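Local coordinates for N-acetyltransferase domain-containing protein (Pyrococcus horikoshii, PDB 1WWZ) that binds acetyl-coenzyme A and probably transfers its acyl group to an as yet unidentified acceptor, as a member of the GNAT acetyltransferase family, at residues M1-L9 and D55-G63. Sequence-based numbering, arbitrary orientation.
Sequences MDEIKIEKL and DGFFVAKVG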
ATOM      1  N   MET A   1      -7.693  -4.219 -18.344  1.00 52.40           N
ATOM      2  CA  MET A   1      -6.355  -4.106 -18.992  1.00 52.04           C
ATOM      3  C   MET A   1      -5.337  -5.028 -18.325  1.00 51.00           C
ATOM      4  O   MET A   1      -5.631  -6.186 -18.023  1.00 51.56           O
ATOM      5  CB  MET A   1      -5.851  -2.660 -18.919  1.00 53.18           C
ATOM      6  CG  MET A   1      -5.735  -2.113 -17.502  1.00 54.30           C
ATOM      7  SD  MET A   1      -4.821  -0.559 -17.421  1.00 56.61           S
ATOM      8  CE  MET A   1      -6.134   0.631 -17.737  1.00 55.60           C
ATOM      9  N   ASP A   2      -4.140  -4.499 -18.099  1.00 49.54           N
ATOM     10  CA  ASP A   2      -3.066  -5.251 -17.467  1.00 47.66           C
ATOM     11  C   ASP A   2      -2.992  -4.931 -15.978  1.00 45.57           C
ATOM     12  O   ASP A   2      -3.044  -3.768 -15.580  1.00 45.23           O
ATOM     13  CB  ASP A   2      -1.730  -4.909 -18.125  1.00 48.57           C
ATOM     14  CG  ASP A   2      -1.756  -5.096 -19.627  1.00 49.02           C
ATOM     15  OD1 ASP A   2      -1.921  -6.248 -20.083  1.00 48.99           O
ATOM     16  OD2 ASP A   2      -1.612  -4.090 -20.351  1.00 49.70           O
ATOM     17  N   GLU A   3      -2.871  -5.972 -15.161  1.00 43.42           N
ATOM     18  CA  GLU A   3      -2.769  -5.810 -13.717  1.00 40.91           C
ATOM     19  C   GLU A   3      -1.322  -5.594 -13.313  1.00 38.64           C
ATOM     20  O   GLU A   3      -0.407  -6.149 -13.920  1.00 38.12           O
ATOM     21  CB  GLU A   3      -3.251  -7.062 -12.987  1.00 41.76           C
ATOM     22  CG  GLU A   3      -4.741  -7.274 -12.908  1.00 43.32           C
ATOM     23  CD  GLU A   3      -5.079  -8.510 -12.090  1.00 44.67           C
ATOM     24  OE1 GLU A   3      -4.800  -8.513 -10.868  1.00 45.03           O
ATOM     25  OE2 GLU A   3      -5.612  -9.479 -12.671  1.00 45.43           O
ATOM     26  N   ILE A   4      -1.120  -4.787 -12.280  1.00 36.09           N
ATOM     27  CA  ILE A   4       0.214  -4.568 -11.755  1.00 33.21           C
ATOM     28  C   ILE A   4       0.230  -5.522 -10.574  1.00 31.62           C
ATOM     29  O   ILE A   4      -0.478  -5.308  -9.593  1.00 30.63           O
ATOM     30  CB  ILE A   4       0.415  -3.127 -11.245  1.00 32.99           C
ATOM     31  CG1 ILE A   4       0.157  -2.138 -12.381  1.00 33.77           C
ATOM     32  CG2 ILE A   4       1.838  -2.964 -10.706  1.00 33.02           C
ATOM     33  CD1 ILE A   4       0.201  -0.688 -11.952  1.00 33.83           C
ATOM     34  N   LYS A   5       1.007  -6.590 -10.684  1.00 29.18           N
ATOM     35  CA  LYS A   5       1.080  -7.577  -9.617  1.00 28.29           C
ATOM     36  C   LYS A   5       2.362  -7.435  -8.813  1.00 27.09           C
ATOM     37  O   LYS A   5       3.450  -7.363  -9.378  1.00 25.18           O
ATOM     38  CB  LYS A   5       1.020  -8.991 -10.201  1.00 29.76           C
ATOM     39  CG  LYS A   5      -0.164  -9.250 -11.118  1.00 33.11           C
ATOM     40  CD  LYS A   5      -0.146 -10.676 -11.667  1.00 35.54           C
ATOM     41  CE  LYS A   5       1.111 -10.961 -12.491  1.00 37.75           C
ATOM     42  NZ  LYS A   5       1.220 -10.097 -13.705  1.00 37.31           N
ATOM     43  N   ILE A   6       2.228  -7.388  -7.494  1.00 26.17           N
ATOM     44  CA  ILE A   6       3.389  -7.299  -6.625  1.00 25.96           C
ATOM     45  C   ILE A   6       3.552  -8.666  -5.973  1.00 26.48           C
ATOM     46  O   ILE A   6       2.614  -9.192  -5.375  1.00 25.48           O
ATOM     47  CB  ILE A   6       3.210  -6.237  -5.516  1.00 25.25           C
ATOM     48  CG1 ILE A   6       2.887  -4.871  -6.133  1.00 25.58           C
ATOM     49  CG2 ILE A   6       4.480  -6.150  -4.680  1.00 24.11           C
ATOM     50  CD1 ILE A   6       3.964  -4.329  -7.053  1.00 25.18           C
ATOM     51  N   GLU A   7       4.736  -9.252  -6.098  1.00 26.84           N
ATOM     52  CA  GLU A   7       4.983 -10.562  -5.508  1.00 28.06           C
ATOM     53  C   GLU A   7       6.427 -10.751  -5.078  1.00 27.44           C
ATOM     54  O   GLU A   7       7.325 -10.064  -5.559  1.00 25.61           O
ATOM     55  CB  GLU A   7       4.586 -11.664  -6.497  1.00 30.75           C
ATOM     56  CG  GLU A   7       4.849 -11.323  -7.957  1.00 34.93           C
ATOM     57  CD  GLU A   7       4.491 -12.463  -8.900  1.00 38.48           C
ATOM     58  OE1 GLU A   7       5.351 -13.340  -9.132  1.00 40.01           O
ATOM     59  OE2 GLU A   7       3.344 -12.483  -9.399  1.00 40.13           O
ATOM     60  N   LYS A   8       6.643 -11.677  -4.150  1.00 26.85           N
ATOM     61  CA  LYS A   8       7.989 -11.969  -3.681  1.00 28.08           C
ATOM     62  C   LYS A   8       8.710 -12.763  -4.752  1.00 28.33           C
ATOM     63  O   LYS A   8       8.146 -13.687  -5.337  1.00 28.36           O
ATOM     64  CB  LYS A   8       7.958 -12.799  -2.398  1.00 29.71           C
ATOM     65  CG  LYS A   8       7.932 -11.998  -1.119  1.00 31.99           C
ATOM     66  CD  LYS A   8       8.201 -12.899   0.072  1.00 32.53           C
ATOM     67  CE  LYS A   8       8.249 -12.118   1.366  1.00 32.41           C
ATOM     68  NZ  LYS A   8       8.622 -12.994   2.506  1.00 32.02           N
ATOM     69  N   LEU A   9       9.951 -12.390  -5.024  1.00 27.35           N
ATOM     70  CA  LEU A   9      10.740 -13.106  -6.009  1.00 27.33           C
ATOM     71  C   LEU A   9      11.083 -14.451  -5.373  1.00 27.64           C
ATOM     72  O   LEU A   9      11.828 -14.503  -4.397  1.00 27.56           O
ATOM     73  CB  LEU A   9      12.019 -12.334  -6.321  1.00 25.87           C
ATOM     74  CG  LEU A   9      12.944 -12.964  -7.361  1.00 25.82           C
ATOM     75  CD1 LEU A   9      12.192 -13.136  -8.673  1.00 25.27           C
ATOM     76  CD2 LEU A   9      14.173 -12.083  -7.546  1.00 24.11           C
ATOM     77  N   ASP A  55      14.350 -12.744   1.338  1.00 23.12           N
ATOM     78  CA  ASP A  55      13.032 -12.809   1.959  1.00 24.70           C
ATOM     79  C   ASP A  55      12.191 -11.549   1.755  1.00 23.50           C
ATOM     80  O   ASP A  55      10.974 -11.588   1.908  1.00 22.67           O
ATOM     81  CB  ASP A  55      13.178 -13.096   3.457  1.00 28.01           C
ATOM     82  CG  ASP A  55      11.843 -13.322   4.142  1.00 32.19           C
ATOM     83  OD1 ASP A  55      11.035 -14.120   3.621  1.00 32.92           O
ATOM     84  OD2 ASP A  55      11.605 -12.707   5.203  1.00 33.59           O
ATOM     85  N   GLY A  56      12.833 -10.437   1.407  1.00 21.51           N
ATOM     86  CA  GLY A  56      12.100  -9.197   1.202  1.00 18.80           C
ATOM     87  C   GLY A  56      12.318  -8.604  -0.177  1.00 18.40           C
ATOM     88  O   GLY A  56      12.253  -7.390  -0.364  1.00 18.00           O
ATOM     89  N   PHE A  57      12.585  -9.473  -1.144  1.00 17.87           N
ATOM     90  CA  PHE A  57      12.822  -9.064  -2.523  1.00 18.57           C
ATOM     91  C   PHE A  57      11.476  -9.113  -3.247  1.00 19.65           C
ATOM     92  O   PHE A  57      10.992 -10.188  -3.604  1.00 21.26           O
ATOM     93  CB  PHE A  57      13.819 -10.035  -3.167  1.00 22.40           C
ATOM     94  CG  PHE A  57      14.678  -9.418  -4.232  1.00 21.12           C
ATOM     95  CD1 PHE A  57      16.051  -9.292  -4.039  1.00 23.44           C
ATOM     96  CD2 PHE A  57      14.128  -8.998  -5.435  1.00 22.75           C
ATOM     97  CE1 PHE A  57      16.865  -8.757  -5.037  1.00 22.96           C
ATOM     98  CE2 PHE A  57      14.932  -8.459  -6.439  1.00 23.04           C
ATOM     99  CZ  PHE A  57      16.306  -8.341  -6.238  1.00 22.37           C
ATOM    100  N   PHE A  58      10.869  -7.947  -3.443  1.00 17.80           N
ATOM    101  CA  PHE A  58       9.570  -7.845  -4.104  1.00 18.39           C
ATOM    102  C   PHE A  58       9.697  -7.298  -5.515  1.00 18.90           C
ATOM    103  O   PHE A  58      10.463  -6.371  -5.761  1.00 17.31           O
ATOM    104  CB  PHE A  58       8.646  -6.922  -3.305  1.00 19.00           C
ATOM    105  CG  PHE A  58       8.198  -7.499  -2.003  1.00 19.21           C
ATOM    106  CD1 PHE A  58       7.121  -8.376  -1.954  1.00 19.67           C
ATOM    107  CD2 PHE A  58       8.870  -7.191  -0.824  1.00 18.58           C
ATOM    108  CE1 PHE A  58       6.720  -8.942  -0.750  1.00 19.03           C
ATOM    109  CE2 PHE A  58       8.479  -7.752   0.387  1.00 20.03           C
ATOM    110  CZ  PHE A  58       7.401  -8.631   0.423  1.00 19.10           C
ATOM    111  N   VAL A  59       8.935  -7.870  -6.441  1.00 19.05           N
ATOM    112  CA  VAL A  59       8.958  -7.400  -7.817  1.00 20.10           C
ATOM    113  C   VAL A  59       7.566  -6.987  -8.272  1.00 21.02           C
ATOM    114  O   VAL A  59       6.564  -7.561  -7.840  1.00 21.51           O
ATOM    115  CB  VAL A  59       9.489  -8.480  -8.789  1.00 20.77           C
ATOM    116  CG1 VAL A  59      10.956  -8.776  -8.487  1.00 20.75           C
ATOM    117  CG2 VAL A  59       8.644  -9.742  -8.680  1.00 21.45           C
ATOM    118  N   ALA A  60       7.514  -5.964  -9.120  1.00 20.81           N
ATOM    119  CA  ALA A  60       6.257  -5.488  -9.677  1.00 22.60           C
ATOM    120  C   ALA A  60       6.221  -6.085 -11.075  1.00 24.85           C
ATOM    121  O   ALA A  60       7.204  -6.005 -11.814  1.00 23.94           O
ATOM    122  CB  ALA A  60       6.243  -3.960  -9.754  1.00 20.07           C
ATOM    123  N   LYS A  61       5.101  -6.697 -11.434  1.00 27.02           N
ATOM    124  CA  LYS A  61       4.991  -7.306 -12.747  1.00 30.11           C
ATOM    125  C   LYS A  61       3.743  -6.897 -13.505  1.00 30.81           C
ATOM    126  O   LYS A  61       2.676  -6.689 -12.927  1.00 31.58           O
ATOM    127  CB  LYS A  61       5.036  -8.832 -12.622  1.00 30.12           C
ATOM    128  CG  LYS A  61       6.347  -9.368 -12.067  1.00 30.99           C
ATOM    129  CD  LYS A  61       6.307 -10.876 -11.877  1.00 33.21           C
ATOM    130  CE  LYS A  61       6.111 -11.610 -13.195  1.00 35.18           C
ATOM    131  NZ  LYS A  61       6.042 -13.086 -12.996  1.00 37.30           N
ATOM    132  N   VAL A  62       3.907  -6.759 -14.814  1.00 32.04           N
ATOM    133  CA  VAL A  62       2.814  -6.419 -15.708  1.00 32.90           C
ATOM    134  C   VAL A  62       2.932  -7.504 -16.762  1.00 33.62           C
ATOM    135  O   VAL A  62       3.722  -7.391 -17.697  1.00 33.88           O
ATOM    136  CB  VAL A  62       3.011  -5.039 -16.359  1.00 33.52           C
ATOM    137  CG1 VAL A  62       1.859  -4.746 -17.304  1.00 33.86           C
ATOM    138  CG2 VAL A  62       3.103  -3.969 -15.284  1.00 33.61           C
ATOM    139  N   GLY A  63       2.162  -8.571 -16.585  1.00 34.70           N
ATOM    140  CA  GLY A  63       2.229  -9.686 -17.506  1.00 35.19           C
ATOM    141  C   GLY A  63       3.287 -10.644 -16.992  1.00 36.45           C
ATOM    142  O   GLY A  63       3.314 -10.962 -15.802  1.00 36.28           O
TER
HETATM  143  O   HOH W   1       8.937 -13.341   5.809  1.00 36.10           O
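Lys-5 and Glu-7 pair with Lys-61 and Val-59 through backbone hydrogen bonds, setting strand 5-8 antiparallel to strand 57-62 at the edge of the chain's GNAT-fold sheet. Each pair is joined by two N-H...O=C hydrogen bonds, and Leu-9 N continues the ladder to Phe-57 O with an almost straight bond (2.8 Å, 177°). Between these rungs lie the non-hydrogen-bonded pairs Ile-6/Ala-60 and Lys-8/Phe-58.

The apolar contacts divide between the two faces. On one, Ile-6 CD1 sits 3.6 Å from Ala-60 CB, and the aliphatic part of Lys-8 runs obliquely past the Phe-58 ring. Helix 102-115 packs over this face, with Phe-113 meeting Phe-58 edge-to-face. On the other, Leu-9 lies alongside Phe-57, its CD2 making an off-centre CH-pi contact 4.2 Å from the ring centroid; Leu-20 of helix 14-27 touches Leu-9, Phe-57 and Val-59.

The polar side-chain links involve three lysines. The Glu-7 side chain crosses that of Lys-61 at an angle, its carboxylate beside Lys-61 CD, and OE1 makes a long salt bridge to Lys-61 NZ (3.9 Å). Two bends, chi3 -61° and chi4 -63°, curl the Lys-5 chain back so that NZ donates to a lone pair of Gly-63 O (3.1 Å). Lys-8 extends fully beyond CG to form a salt bridge with Asp-55, whose OD2 also pairs with Lys-74; Lys-8 NZ meets Asp-55 OD1 at 2.9 Å from above the carboxylate plane.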